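Local structure of PelA (Pseudomonas aeruginosa, 5TCB) at residues V27-A32 with W45-A50; L40-W45 with K62-T67; M106-P111 with E149-A154; A154-L159 with F177-E182; A191-H196 with V232-L237. The protein contains, in the part described here, a glycoside hydrolase domain of family GH114, and as a whole probably also has deacetylase activity. All blocks are in the same frame, centred on the assembly; numbering follows the deposited sequence.

Contact 1: residues V27-A32 with W45-A50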
# COMPACT_ATOMS: atom_id res chain seq x y z
N VAL A 27 -10.08 -0.24 8.68
CA VAL A 27 -9.42 -0.70 7.47
C VAL A 27 -8.94 -2.12 7.68
O VAL A 27 -8.50 -2.49 8.78
CB VAL A 27 -8.28 0.26 7.06
CG1 VAL A 27 -7.16 0.31 8.11
CG2 VAL A 27 -7.75 -0.09 5.71
N ALA A 28 -9.04 -2.92 6.62
CA ALA A 28 -8.44 -4.24 6.55
C ALA A 28 -7.67 -4.39 5.24
O ALA A 28 -7.98 -3.76 4.23
CB ALA A 28 -9.51 -5.35 6.68
N PHE A 29 -6.66 -5.27 5.28
CA PHE A 29 -5.86 -5.65 4.13
C PHE A 29 -5.88 -7.16 4.02
O PHE A 29 -5.64 -7.84 5.03
CB PHE A 29 -4.39 -5.21 4.28
CG PHE A 29 -4.14 -3.72 4.19
CD1 PHE A 29 -4.50 -2.89 5.24
CD2 PHE A 29 -3.52 -3.17 3.07
CE1 PHE A 29 -4.27 -1.52 5.18
CE2 PHE A 29 -3.29 -1.80 2.99
CZ PHE A 29 -3.68 -0.98 4.04
N TRP A 30 -6.14 -7.68 2.82
CA TRP A 30 -6.18 -9.12 2.59
C TRP A 30 -5.58 -9.39 1.23
O TRP A 30 -6.16 -9.00 0.22
CB TRP A 30 -7.61 -9.67 2.68
CG TRP A 30 -7.63 -11.16 2.56
CD1 TRP A 30 -7.51 -11.90 1.39
CD2 TRP A 30 -7.74 -12.13 3.62
NE1 TRP A 30 -7.55 -13.23 1.67
CE2 TRP A 30 -7.69 -13.41 3.03
CE3 TRP A 30 -7.88 -12.04 5.00
CZ2 TRP A 30 -7.75 -14.57 3.77
CZ3 TRP A 30 -7.97 -13.19 5.74
CH2 TRP A 30 -7.91 -14.46 5.14
N TYR A 31 -4.42 -10.03 1.19
CA TYR A 31 -3.72 -10.24 -0.08
C TYR A 31 -3.75 -11.69 -0.53
O TYR A 31 -3.16 -12.02 -1.58
CB TYR A 31 -2.26 -9.79 0.07
CG TYR A 31 -2.04 -8.30 0.23
CD1 TYR A 31 -3.02 -7.38 -0.10
CD2 TYR A 31 -0.83 -7.81 0.68
CE1 TYR A 31 -2.79 -6.03 0.03
CE2 TYR A 31 -0.61 -6.45 0.81
CZ TYR A 31 -1.58 -5.58 0.47
OH TYR A 31 -1.38 -4.23 0.59
N ALA A 32 -4.34 -12.57 0.24
CA ALA A 32 -4.30 -14.00 0.00
C ALA A 32 -5.52 -14.46 -0.80
O ALA A 32 -6.48 -13.71 -1.03
CB ALA A 32 -4.24 -14.75 1.34
N TRP A 45 -12.86 0.52 4.82
CA TRP A 45 -12.02 0.34 3.64
C TRP A 45 -11.38 -1.04 3.69
O TRP A 45 -10.92 -1.48 4.77
CB TRP A 45 -10.90 1.40 3.58
CG TRP A 45 -11.29 2.79 3.23
CD1 TRP A 45 -12.54 3.34 3.20
CD2 TRP A 45 -10.39 3.84 2.87
NE1 TRP A 45 -12.47 4.66 2.84
CE2 TRP A 45 -11.15 4.98 2.61
CE3 TRP A 45 -9.00 3.90 2.69
CZ2 TRP A 45 -10.56 6.20 2.22
CZ3 TRP A 45 -8.43 5.09 2.31
CH2 TRP A 45 -9.20 6.21 2.06
N VAL A 46 -11.37 -1.72 2.55
CA VAL A 46 -10.74 -3.04 2.43
C VAL A 46 -9.80 -3.01 1.23
O VAL A 46 -10.24 -2.69 0.12
CB VAL A 46 -11.76 -4.17 2.30
CG1 VAL A 46 -11.06 -5.50 2.27
CG2 VAL A 46 -12.72 -4.15 3.46
N VAL A 47 -8.54 -3.34 1.45
CA VAL A 47 -7.53 -3.44 0.40
C VAL A 47 -7.28 -4.91 0.09
O VAL A 47 -7.00 -5.71 0.99
CB VAL A 47 -6.23 -2.75 0.83
CG1 VAL A 47 -5.20 -2.85 -0.31
CG2 VAL A 47 -6.47 -1.30 1.23
N LEU A 48 -7.40 -5.27 -1.18
CA LEU A 48 -7.37 -6.65 -1.63
C LEU A 48 -6.37 -6.84 -2.76
O LEU A 48 -6.12 -5.92 -3.55
CB LEU A 48 -8.74 -7.09 -2.15
CG LEU A 48 -9.84 -6.88 -1.12
CD1 LEU A 48 -11.03 -6.24 -1.75
CD2 LEU A 48 -10.16 -8.19 -0.48
N GLU A 49 -5.87 -8.06 -2.89
CA GLU A 49 -5.21 -8.48 -4.11
C GLU A 49 -6.30 -8.90 -5.08
O GLU A 49 -6.93 -9.96 -4.91
CB GLU A 49 -4.21 -9.59 -3.83
CG GLU A 49 -3.60 -10.23 -5.08
CD GLU A 49 -3.09 -9.21 -6.08
OE1 GLU A 49 -2.16 -8.42 -5.78
OE2 GLU A 49 -3.64 -9.20 -7.20
N ALA A 50 -6.50 -8.09 -6.11
CA ALA A 50 -7.61 -8.28 -7.05
C ALA A 50 -7.53 -9.61 -7.82
O ALA A 50 -8.56 -10.10 -8.31
CB ALA A 50 -7.64 -7.09 -8.02
O HOH W 1 -6.89 -10.99 -2.04
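W30 N donates to V47 O at 2.8 Å, the shortest hydrogen bond in the parallel ladder between strands 27-30 and 45-48, the first two strands of this (beta/alpha)8 barrel. V47 O also receives a CA-H...O contact from F29 CA, 3.3 Å away. Earlier in the ladder A28 N reaches W45 O and V47 N reaches A28 O (2.9 Å). Later, E49 N closes on W30 O with a longer and more bent bond of 3.3 Å. Helix 37-40 makes the beta-alpha-beta crossover, and its L40 packs on A28, W30, V46 and L48, the outer face of the pair. V27, F29, W45 and V47 face the barrel interior, where F29 meets F133 edge-to-face and W45 meets F172 in the same way. F29 and V47 run alongside each other into the barrel. V47 CG2 rides over one face of the F29 ring, offset toward its rim and 4.0 Å from the centroid, in a CH-pi contact. The other branch, CG1, stands opposite the backbone N (chi1 -179°) and meets the edge of the Y31 ring, 4.0 Å from CE1. Past the strand ends, E49 CB rests against Y31 O at 3.5 Å.

Contact 2: residues L40-W45 with K62-T67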
# COMPACT_ATOMS: atom_id res chain seq x y z
N LEU A 40 -14.83 -9.36 5.84
CA LEU A 40 -14.14 -8.17 5.38
C LEU A 40 -15.09 -7.01 5.13
O LEU A 40 -14.71 -5.85 5.27
CB LEU A 40 -13.34 -8.50 4.12
CG LEU A 40 -12.09 -9.36 4.36
CD1 LEU A 40 -11.54 -9.85 3.06
CD2 LEU A 40 -11.04 -8.54 5.09
N SER A 41 -16.34 -7.32 4.77
CA SER A 41 -17.32 -6.28 4.43
C SER A 41 -17.68 -5.40 5.60
O SER A 41 -18.27 -4.34 5.38
CB SER A 41 -18.60 -6.91 3.90
OG SER A 41 -19.44 -7.41 4.95
N GLN A 42 -17.34 -5.79 6.82
CA GLN A 42 -17.64 -4.97 7.99
C GLN A 42 -16.57 -3.93 8.29
O GLN A 42 -16.76 -3.12 9.20
CB GLN A 42 -17.87 -5.88 9.20
CG GLN A 42 -19.02 -6.82 8.96
CD GLN A 42 -20.30 -6.09 8.59
OE1 GLN A 42 -20.90 -5.41 9.43
NE2 GLN A 42 -20.72 -6.18 7.34
N PHE A 43 -15.49 -3.90 7.52
CA PHE A 43 -14.49 -2.84 7.58
C PHE A 43 -14.87 -1.75 6.59
O PHE A 43 -15.47 -2.02 5.55
CB PHE A 43 -13.08 -3.38 7.26
CG PHE A 43 -12.53 -4.35 8.28
CD1 PHE A 43 -12.88 -5.70 8.22
CD2 PHE A 43 -11.64 -3.93 9.25
CE1 PHE A 43 -12.35 -6.59 9.13
CE2 PHE A 43 -11.12 -4.82 10.17
CZ PHE A 43 -11.49 -6.17 10.10
N ASP A 44 -14.54 -0.50 6.93
CA ASP A 44 -14.93 0.64 6.10
C ASP A 44 -14.18 0.62 4.76
O ASP A 44 -14.78 0.71 3.69
CB ASP A 44 -14.67 1.92 6.89
CG ASP A 44 -15.22 3.18 6.24
OD1 ASP A 44 -16.14 3.08 5.39
OD2 ASP A 44 -14.80 4.28 6.63
N TRP A 45 -12.86 0.52 4.82
CA TRP A 45 -12.02 0.34 3.64
C TRP A 45 -11.38 -1.04 3.69
O TRP A 45 -10.92 -1.48 4.77
CB TRP A 45 -10.90 1.40 3.58
CG TRP A 45 -11.29 2.79 3.23
CD1 TRP A 45 -12.54 3.34 3.20
CD2 TRP A 45 -10.39 3.84 2.87
NE1 TRP A 45 -12.47 4.66 2.84
CE2 TRP A 45 -11.15 4.98 2.61
CE3 TRP A 45 -9.00 3.90 2.69
CZ2 TRP A 45 -10.56 6.20 2.22
CZ3 TRP A 45 -8.43 5.09 2.31
CH2 TRP A 45 -9.20 6.21 2.06
N LYS A 62 -19.21 -3.54 -1.89
CA LYS A 62 -19.81 -2.21 -1.96
C LYS A 62 -21.26 -2.23 -1.49
O LYS A 62 -21.70 -1.32 -0.78
CB LYS A 62 -19.68 -1.65 -3.39
CG LYS A 62 -18.22 -1.28 -3.76
CD LYS A 62 -18.08 -0.55 -5.10
CE LYS A 62 -18.47 -1.39 -6.30
NZ LYS A 62 -18.33 -0.61 -7.56
N GLU A 63 -22.02 -3.27 -1.88
CA GLU A 63 -23.41 -3.40 -1.44
C GLU A 63 -23.51 -3.41 0.07
O GLU A 63 -24.47 -2.90 0.65
CB GLU A 63 -24.02 -4.69 -2.00
CG GLU A 63 -24.24 -4.69 -3.49
CD GLU A 63 -24.60 -6.06 -4.02
OE1 GLU A 63 -24.61 -7.03 -3.23
OE2 GLU A 63 -24.84 -6.18 -5.23
N GLN A 64 -22.54 -4.04 0.73
CA GLN A 64 -22.50 -4.12 2.18
C GLN A 64 -22.07 -2.83 2.84
O GLN A 64 -22.12 -2.75 4.08
CB GLN A 64 -21.58 -5.26 2.62
CG GLN A 64 -22.07 -6.64 2.30
CD GLN A 64 -23.36 -6.98 3.03
OE1 GLN A 64 -23.48 -6.73 4.22
NE2 GLN A 64 -24.32 -7.53 2.32
N GLY A 65 -21.59 -1.84 2.08
CA GLY A 65 -21.17 -0.58 2.64
C GLY A 65 -19.67 -0.37 2.72
O GLY A 65 -19.23 0.65 3.27
N SER A 66 -18.88 -1.32 2.23
CA SER A 66 -17.43 -1.22 2.28
C SER A 66 -16.90 -0.55 1.01
O SER A 66 -17.59 -0.44 -0.01
CB SER A 66 -16.84 -2.62 2.47
OG SER A 66 -15.46 -2.55 2.76
N THR A 67 -15.69 -0.03 1.12
CA THR A 67 -15.01 0.64 0.02
C THR A 67 -13.82 -0.21 -0.39
O THR A 67 -12.83 -0.27 0.36
CB THR A 67 -14.57 2.05 0.43
OG1 THR A 67 -15.71 2.84 0.78
CG2 THR A 67 -13.89 2.80 -0.69
O HOH W 2 -23.06 -4.82 5.89
O HOH W 3 -17.29 2.46 2.99
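Where D44 and W45 meet S66 and T67, the parallel pairing of strands 45-48 and 67-73 of the (beta/alpha)8 barrel begins, just after a Schellman motif has closed helix 55-63 at G65. T67 N donates to D44 O at 2.8 Å, and the next rung runs back from V46 N to T67 O. One residue earlier a side chain continues the pairing: S66 OG lies opposite its own backbone N (chi1 -169°), which carries it to F43 O at 2.8 Å. It approaches that oxygen tilted 29° from the carbonyl plane, while S66 CB rests on S41 O at 3.7 Å. On the inner face of the sheet W45 and T67 stand side by side. T67 CG2 lies over one face of the indole, and T67 CB comes within 3.7 Å of W45 CD1. Nearer the surface, the type I turn L40-F43 packs on the helix end through S41 CB and Q64 CB, 3.6 Å apart. Q42 NE2 donates to S41 OG at 3.0 Å, the hydroxyl lying in the plane of the Q42 amide; S41 OG also bonds to A38 O. The glutamines Q42 and Q64 do not bond directly: water 2 accepts from Q42 NE2 and donates to both Q64 O and Q64 OE1. D44 is held twice, with OD2 bonded to S25 N and OD1 turned to a second water. That water 3 bonds to D44 OD1, G65 O and T67 OG1, with 2.7 Å between its oxygen and each of the three.

Contact 3: residues M106-P111 with E149-A154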
# COMPACT_ATOMS: atom_id res chain seq x y z
N MET A 106 11.53 -1.15 -10.87
CA MET A 106 11.28 -0.65 -12.21
C MET A 106 11.65 0.82 -12.32
O MET A 106 11.65 1.58 -11.35
CB MET A 106 9.81 -0.86 -12.58
CG MET A 106 9.35 -2.33 -12.46
SD MET A 106 10.28 -3.47 -13.52
CE MET A 106 9.62 -2.98 -15.13
N ASP A 107 11.99 1.18 -13.54
CA ASP A 107 12.30 2.55 -13.92
C ASP A 107 11.00 3.31 -14.09
O ASP A 107 10.23 3.04 -15.03
CB ASP A 107 13.12 2.54 -15.21
CG ASP A 107 13.44 3.93 -15.76
OD1 ASP A 107 13.06 4.94 -15.16
OD2 ASP A 107 14.11 3.97 -16.82
N LEU A 108 10.74 4.28 -13.20
CA LEU A 108 9.48 5.00 -13.23
C LEU A 108 9.38 5.94 -14.42
O LEU A 108 8.29 6.45 -14.70
CB LEU A 108 9.30 5.77 -11.93
CG LEU A 108 9.08 4.95 -10.64
CD1 LEU A 108 7.91 4.04 -10.76
CD2 LEU A 108 10.27 4.14 -10.24
N ALA A 109 10.48 6.20 -15.11
CA ALA A 109 10.48 6.95 -16.35
C ALA A 109 10.27 6.08 -17.58
O ALA A 109 10.12 6.62 -18.69
CB ALA A 109 11.81 7.71 -16.50
N ALA A 110 10.25 4.75 -17.44
CA ALA A 110 10.13 3.88 -18.60
C ALA A 110 8.72 3.93 -19.16
O ALA A 110 7.77 3.66 -18.44
CB ALA A 110 10.52 2.45 -18.23
N PRO A 111 8.52 4.24 -20.45
CA PRO A 111 7.15 4.29 -20.97
C PRO A 111 6.39 2.98 -20.87
O PRO A 111 5.18 2.99 -20.63
CB PRO A 111 7.34 4.74 -22.43
CG PRO A 111 8.79 4.55 -22.73
CD PRO A 111 9.52 4.70 -21.43
N GLU A 149 16.69 11.50 -7.72
CA GLU A 149 15.83 12.65 -7.98
C GLU A 149 15.07 12.49 -9.29
O GLU A 149 13.90 12.83 -9.38
CB GLU A 149 16.64 13.94 -7.96
CG GLU A 149 15.85 15.20 -8.32
CD GLU A 149 14.71 15.51 -7.35
OE1 GLU A 149 14.65 14.89 -6.26
OE2 GLU A 149 13.88 16.38 -7.70
N GLY A 150 15.72 11.95 -10.32
CA GLY A 150 15.01 11.75 -11.56
C GLY A 150 13.88 10.74 -11.42
O GLY A 150 12.81 10.89 -12.02
N GLN A 151 14.11 9.69 -10.62
CA GLN A 151 13.06 8.73 -10.34
C GLN A 151 11.93 9.36 -9.53
O GLN A 151 10.75 9.08 -9.79
CB GLN A 151 13.63 7.54 -9.58
CG GLN A 151 14.53 6.68 -10.44
CD GLN A 151 13.78 6.01 -11.59
OE1 GLN A 151 12.85 5.25 -11.37
NE2 GLN A 151 14.16 6.30 -12.82
N ARG A 152 12.28 10.18 -8.55
CA ARG A 152 11.25 10.81 -7.72
C ARG A 152 10.34 11.68 -8.57
O ARG A 152 9.12 11.68 -8.38
CB ARG A 152 11.93 11.65 -6.63
CG ARG A 152 10.97 12.21 -5.61
CD ARG A 152 11.59 13.26 -4.71
NE ARG A 152 11.88 14.48 -5.47
CZ ARG A 152 10.98 15.42 -5.75
NH1 ARG A 152 9.73 15.32 -5.30
NH2 ARG A 152 11.32 16.47 -6.47
N ARG A 153 10.92 12.43 -9.50
CA ARG A 153 10.13 13.28 -10.38
C ARG A 153 9.28 12.45 -11.32
O ARG A 153 8.13 12.80 -11.60
CB ARG A 153 11.05 14.22 -11.17
CG ARG A 153 11.76 15.26 -10.32
CD ARG A 153 12.71 16.12 -11.16
NE ARG A 153 13.44 17.07 -10.32
CZ ARG A 153 14.30 17.97 -10.78
NH1 ARG A 153 14.55 18.06 -12.08
NH2 ARG A 153 14.91 18.79 -9.93
N ALA A 154 9.82 11.33 -11.82
CA ALA A 154 9.04 10.45 -12.68
C ALA A 154 7.89 9.82 -11.91
O ALA A 154 6.80 9.62 -12.47
CB ALA A 154 9.93 9.38 -13.27
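Hydrogen bonds centre on the side-chain amide of Q151, which uses both its ends on D107 and L108. Q151 OE1 accepts from L108 N at 3.0 Å, in the carbonyl plane and on a lone pair, while Q151 NE2 donates nearly straight to D107 OD1 at 2.9 Å. The chain of Q151 bends at chi2 (-65°), and its amide is turned 57° against the carboxylate. D107 OD1 also accepts from A109 N at 2.9 Å, an Asx turn, and the two donors come from opposite faces of the carboxylate plane. This double grip should hold the D107 side chain against rotation. Apolar contact is small: A154 CB touches both L108 CB (3.9 Å) and A109 CB (4.1 Å). R114 NH1 bonds to both L108 O and A154 O, tying the loop to the helix. Along the helix R152 grips E149 side-on through NE and NH2, and R153 NE meets E149 OE2 at 2.7 Å; R152 NH1 reaches on to E182. The type I turn D107-A110 leads to the N-cap A110 of helix 111-126: an Asx turn and type I turn at the start of one outer helix of the (beta/alpha)8 barrel, packed on the outer helix 145-165.

Contact 4: residues A154-L159 with F177-E182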
# COMPACT_ATOMS: atom_id res chain seq x y z
N ALA A 154 9.82 11.33 -11.82
CA ALA A 154 9.04 10.45 -12.68
C ALA A 154 7.89 9.82 -11.91
O ALA A 154 6.80 9.62 -12.47
CB ALA A 154 9.93 9.38 -13.27
N LEU A 155 8.11 9.50 -10.64
CA LEU A 155 7.05 8.96 -9.80
C LEU A 155 5.96 10.00 -9.60
O LEU A 155 4.76 9.70 -9.75
CB LEU A 155 7.61 8.50 -8.45
CG LEU A 155 6.56 8.00 -7.47
CD1 LEU A 155 5.85 6.80 -8.04
CD2 LEU A 155 7.23 7.61 -6.15
N ALA A 156 6.34 11.25 -9.27
CA ALA A 156 5.33 12.28 -9.04
C ALA A 156 4.51 12.54 -10.30
O ALA A 156 3.28 12.64 -10.23
CB ALA A 156 5.99 13.57 -8.53
N SER A 157 5.17 12.60 -11.47
CA SER A 157 4.41 12.83 -12.70
C SER A 157 3.52 11.64 -13.04
O SER A 157 2.41 11.83 -13.56
CB SER A 157 5.36 13.13 -13.87
OG SER A 157 6.10 12.00 -14.26
N PHE A 158 3.98 10.42 -12.75
CA PHE A 158 3.13 9.26 -12.97
C PHE A 158 1.88 9.32 -12.10
O PHE A 158 0.76 9.07 -12.58
CB PHE A 158 3.88 7.95 -12.68
CG PHE A 158 2.96 6.79 -12.65
CD1 PHE A 158 2.49 6.24 -13.83
CD2 PHE A 158 2.46 6.31 -11.45
CE1 PHE A 158 1.58 5.21 -13.82
CE2 PHE A 158 1.53 5.26 -11.43
CZ PHE A 158 1.09 4.73 -12.62
N LEU A 159 2.04 9.63 -10.82
CA LEU A 159 0.90 9.66 -9.91
C LEU A 159 -0.08 10.75 -10.32
O LEU A 159 -1.30 10.54 -10.27
CB LEU A 159 1.36 9.85 -8.46
CG LEU A 159 2.19 8.69 -7.89
CD1 LEU A 159 2.89 9.05 -6.57
CD2 LEU A 159 1.31 7.44 -7.72
N PHE A 177 6.33 9.83 1.02
CA PHE A 177 6.66 11.10 1.64
C PHE A 177 7.45 12.00 0.71
O PHE A 177 7.36 13.23 0.82
CB PHE A 177 7.46 10.85 2.92
CG PHE A 177 6.77 9.96 3.92
CD1 PHE A 177 5.48 10.22 4.31
CD2 PHE A 177 7.41 8.86 4.45
CE1 PHE A 177 4.82 9.37 5.20
CE2 PHE A 177 6.77 8.03 5.35
CZ PHE A 177 5.50 8.28 5.73
N GLU A 178 8.26 11.42 -0.18
CA GLU A 178 9.10 12.22 -1.05
C GLU A 178 8.32 12.89 -2.18
O GLU A 178 8.82 13.83 -2.79
CB GLU A 178 10.20 11.35 -1.65
CG GLU A 178 11.19 10.78 -0.65
CD GLU A 178 10.67 9.55 0.11
OE1 GLU A 178 9.60 8.97 -0.24
OE2 GLU A 178 11.35 9.20 1.11
N VAL A 179 7.12 12.39 -2.48
CA VAL A 179 6.31 12.94 -3.56
C VAL A 179 5.05 13.63 -3.05
O VAL A 179 4.54 14.52 -3.74
CB VAL A 179 5.94 11.87 -4.62
CG1 VAL A 179 7.20 11.41 -5.40
CG2 VAL A 179 5.24 10.67 -4.03
N LEU A 180 4.55 13.28 -1.87
CA LEU A 180 3.30 13.87 -1.39
C LEU A 180 3.30 15.40 -1.37
O LEU A 180 2.27 15.98 -1.75
CB LEU A 180 2.97 13.33 0.01
CG LEU A 180 2.33 11.95 -0.02
CD1 LEU A 180 2.53 11.20 1.30
CD2 LEU A 180 0.83 12.07 -0.35
N PRO A 181 4.37 16.10 -0.97
CA PRO A 181 4.27 17.56 -0.95
C PRO A 181 4.02 18.17 -2.31
O PRO A 181 3.49 19.29 -2.38
CB PRO A 181 5.63 17.99 -0.36
CG PRO A 181 6.08 16.81 0.44
CD PRO A 181 5.62 15.63 -0.38
N GLU A 182 4.37 17.48 -3.40
CA GLU A 182 4.12 17.97 -4.75
C GLU A 182 2.80 17.48 -5.34
O GLU A 182 2.52 17.78 -6.51
CB GLU A 182 5.26 17.55 -5.67
CG GLU A 182 6.53 18.34 -5.40
CD GLU A 182 7.70 17.80 -6.17
OE1 GLU A 182 7.54 17.55 -7.38
OE2 GLU A 182 8.76 17.61 -5.56
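V179 pushes its two methyls into the side of helix 145-165, overlapping L155, A156 and L159. CG1 of V179 does most of the touching, 3.9 Å from L155 CD2 and 4.0 Å from A156 CB, and it also reaches the backbone of the helix at A156 N. The other branch, V179 CG2, meets L159 CD1 at 3.8 Å. The valine is rotated with CG1 opposite its own carbonyl carbon (chi1 -68°), so one branch serves each turn of the helix: L155 and A156 take the first, L159 the second. Both leucines cross the valine at about a right angle, L155 presenting CD2 and L159 presenting CD1. The helix is one of the outer helices of the (beta/alpha)8 barrel, and V179 belongs to the connection from strand 170-174 to strand 187-192, which includes the short 3-10 segment 180-182. V179 O receives E182 N at 3.0 Å as this segment turns. L180 points away from the helix, packing instead on F173, A187 and V190 of the sheet. E182 OE1 comes only to 4.4 Å from A156 CB, a loose contact, while E182 OE2 forms a salt bridge with R152 NH1, a nitrogen that also bonds to E178 O. On the helix itself A154 O accepts from F158 N at 2.9 Å and from S157 OG at 3.1 Å, both on the same face of its plane. R114 NH2 bonds to S157 OG.

Contact 5: residues A191-H196 with V232-L237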
# COMPACT_ATOMS: atom_id res chain seq x y z
N ALA A 191 -0.82 5.25 4.32
CA ALA A 191 -0.49 4.18 5.24
C ALA A 191 0.99 4.19 5.58
O ALA A 191 1.84 4.67 4.82
CB ALA A 191 -0.86 2.81 4.68
N VAL A 192 1.30 3.60 6.73
CA VAL A 192 2.66 3.45 7.20
C VAL A 192 2.83 2.09 7.87
O VAL A 192 2.16 1.79 8.86
CB VAL A 192 3.08 4.56 8.17
CG1 VAL A 192 4.54 4.31 8.64
CG2 VAL A 192 2.95 5.91 7.52
N GLU A 193 3.73 1.28 7.33
CA GLU A 193 4.25 0.11 8.01
C GLU A 193 5.58 0.53 8.64
O GLU A 193 6.55 0.76 7.87
CB GLU A 193 4.51 -1.05 7.05
CG GLU A 193 3.38 -1.43 6.13
CD GLU A 193 3.91 -2.32 5.01
OE1 GLU A 193 4.01 -3.55 5.20
OE2 GLU A 193 4.26 -1.77 3.94
N SER A 194 5.73 0.66 9.95
CA SER A 194 4.75 0.39 11.00
C SER A 194 4.97 1.45 12.07
O SER A 194 5.97 2.18 12.04
CB SER A 194 4.94 -1.01 11.58
OG SER A 194 4.64 -2.02 10.64
N ILE A 195 4.09 1.51 13.07
CA ILE A 195 4.18 2.55 14.09
C ILE A 195 4.81 2.00 15.36
O ILE A 195 5.86 2.49 15.80
CB ILE A 195 2.80 3.19 14.35
CG1 ILE A 195 2.24 3.87 13.09
CG2 ILE A 195 2.86 4.21 15.52
CD1 ILE A 195 3.16 4.93 12.46
N HIS A 196 4.22 0.97 15.95
CA HIS A 196 4.77 0.38 17.17
C HIS A 196 5.25 -1.04 16.98
O HIS A 196 6.35 -1.41 17.42
CB HIS A 196 3.73 0.40 18.30
CG HIS A 196 3.34 1.77 18.73
ND1 HIS A 196 4.24 2.68 19.24
CD2 HIS A 196 2.13 2.39 18.76
CE1 HIS A 196 3.61 3.80 19.54
NE2 HIS A 196 2.33 3.65 19.27
N VAL A 232 -3.13 5.75 8.13
CA VAL A 232 -3.40 4.36 8.47
C VAL A 232 -2.10 3.75 8.96
O VAL A 232 -1.04 3.90 8.34
CB VAL A 232 -3.96 3.60 7.25
CG1 VAL A 232 -3.86 2.10 7.46
CG2 VAL A 232 -5.39 4.05 6.99
N ALA A 233 -2.16 3.12 10.12
CA ALA A 233 -1.05 2.38 10.68
C ALA A 233 -1.23 0.91 10.36
O ALA A 233 -2.23 0.31 10.74
CB ALA A 233 -0.96 2.58 12.20
N ILE A 234 -0.26 0.33 9.65
CA ILE A 234 -0.24 -1.11 9.39
C ILE A 234 0.84 -1.70 10.29
O ILE A 234 2.03 -1.65 9.97
CB ILE A 234 0.04 -1.46 7.92
CG1 ILE A 234 -0.93 -0.76 6.99
CG2 ILE A 234 -0.10 -2.97 7.74
CD1 ILE A 234 -0.51 -0.86 5.49
N ASP A 235 0.41 -2.26 11.42
CA ASP A 235 1.29 -2.90 12.38
C ASP A 235 1.09 -4.42 12.33
O ASP A 235 0.09 -4.93 11.82
CB ASP A 235 1.03 -2.36 13.79
CG ASP A 235 1.73 -1.02 14.03
OD1 ASP A 235 1.89 -0.24 13.05
OD2 ASP A 235 2.10 -0.75 15.19
N TYR A 236 2.06 -5.13 12.89
CA TYR A 236 2.15 -6.57 12.71
C TYR A 236 2.30 -7.26 14.06
O TYR A 236 3.27 -7.00 14.79
CB TYR A 236 3.33 -6.92 11.79
CG TYR A 236 3.10 -6.44 10.38
CD1 TYR A 236 3.81 -5.36 9.88
CD2 TYR A 236 2.18 -7.06 9.56
CE1 TYR A 236 3.59 -4.92 8.57
CE2 TYR A 236 1.93 -6.62 8.26
CZ TYR A 236 2.65 -5.56 7.78
OH TYR A 236 2.42 -5.15 6.48
N LEU A 237 1.35 -8.15 14.37
CA LEU A 237 1.42 -9.05 15.52
C LEU A 237 0.87 -10.40 15.07
O LEU A 237 -0.07 -10.44 14.27
CB LEU A 237 0.62 -8.56 16.74
CG LEU A 237 1.24 -7.39 17.50
CD1 LEU A 237 0.27 -6.88 18.55
CD2 LEU A 237 2.57 -7.79 18.16
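A191 opens the contact with its CB 3.8 Å from I234 CD1 on the inner face of the (beta/alpha)8 barrel, where strand 187-192 runs parallel to strand 231-236. V192 carries the parallel ladder: its N donates to V232 O at 2.9 Å, and its O accepts from I234 N. The chain then runs on into the loops at the C-terminal end of the barrel, the end where active sites of this fold lie. E193 runs alongside I234, CG against CB, and extends to Y236. There Y236 OH donates to E193 OE1 at 2.6 Å, reaching the carboxylate on its anti side, while the oxygen lies at the edge of the phenol ring and near its plane. The two planes stand 62° apart; N174 ND2 takes E193 OE2. A cis peptide follows, and S194 then sends OG to I234 O at 2.7 Å, in the carbonyl plane. I195 fits CG1 against A233 CB at 3.6 Å, and its N reaches D235 OD1 at 2.8 Å. D235 receives both loop amides on its syn sides like a fork, its carboxylate placed by a CG opposite the carbonyl carbon (chi1 -80°). H196 has I195 CG2 over the centre of its imidazole, whose NE2 bonds to E255. H196 N reaches D235 OD2 at 2.8 Å, and OD2 also bonds to A197 N.

In the fold
Contacts 1 and 5 belong to the barrel sheet and touch across its interior, F29 CZ lying 3.5 Å from I234 CD1. Both begin as parallel ladders, but contact 5 passes into side-chain bonds made by E193, S194, D235 and Y236, whereas contact 1 stays with backbone bonds and apolar fit. Contact 2 shares W45 with contact 1 and continues the sheet to the next strand, at a more exposed place where waters do part of the joining. Contacts 3 and 4, buried but peripheral, share A154 and fix loops on helix 145-165, one by an amide and the other by a valine; R152 links them through E182 and E178.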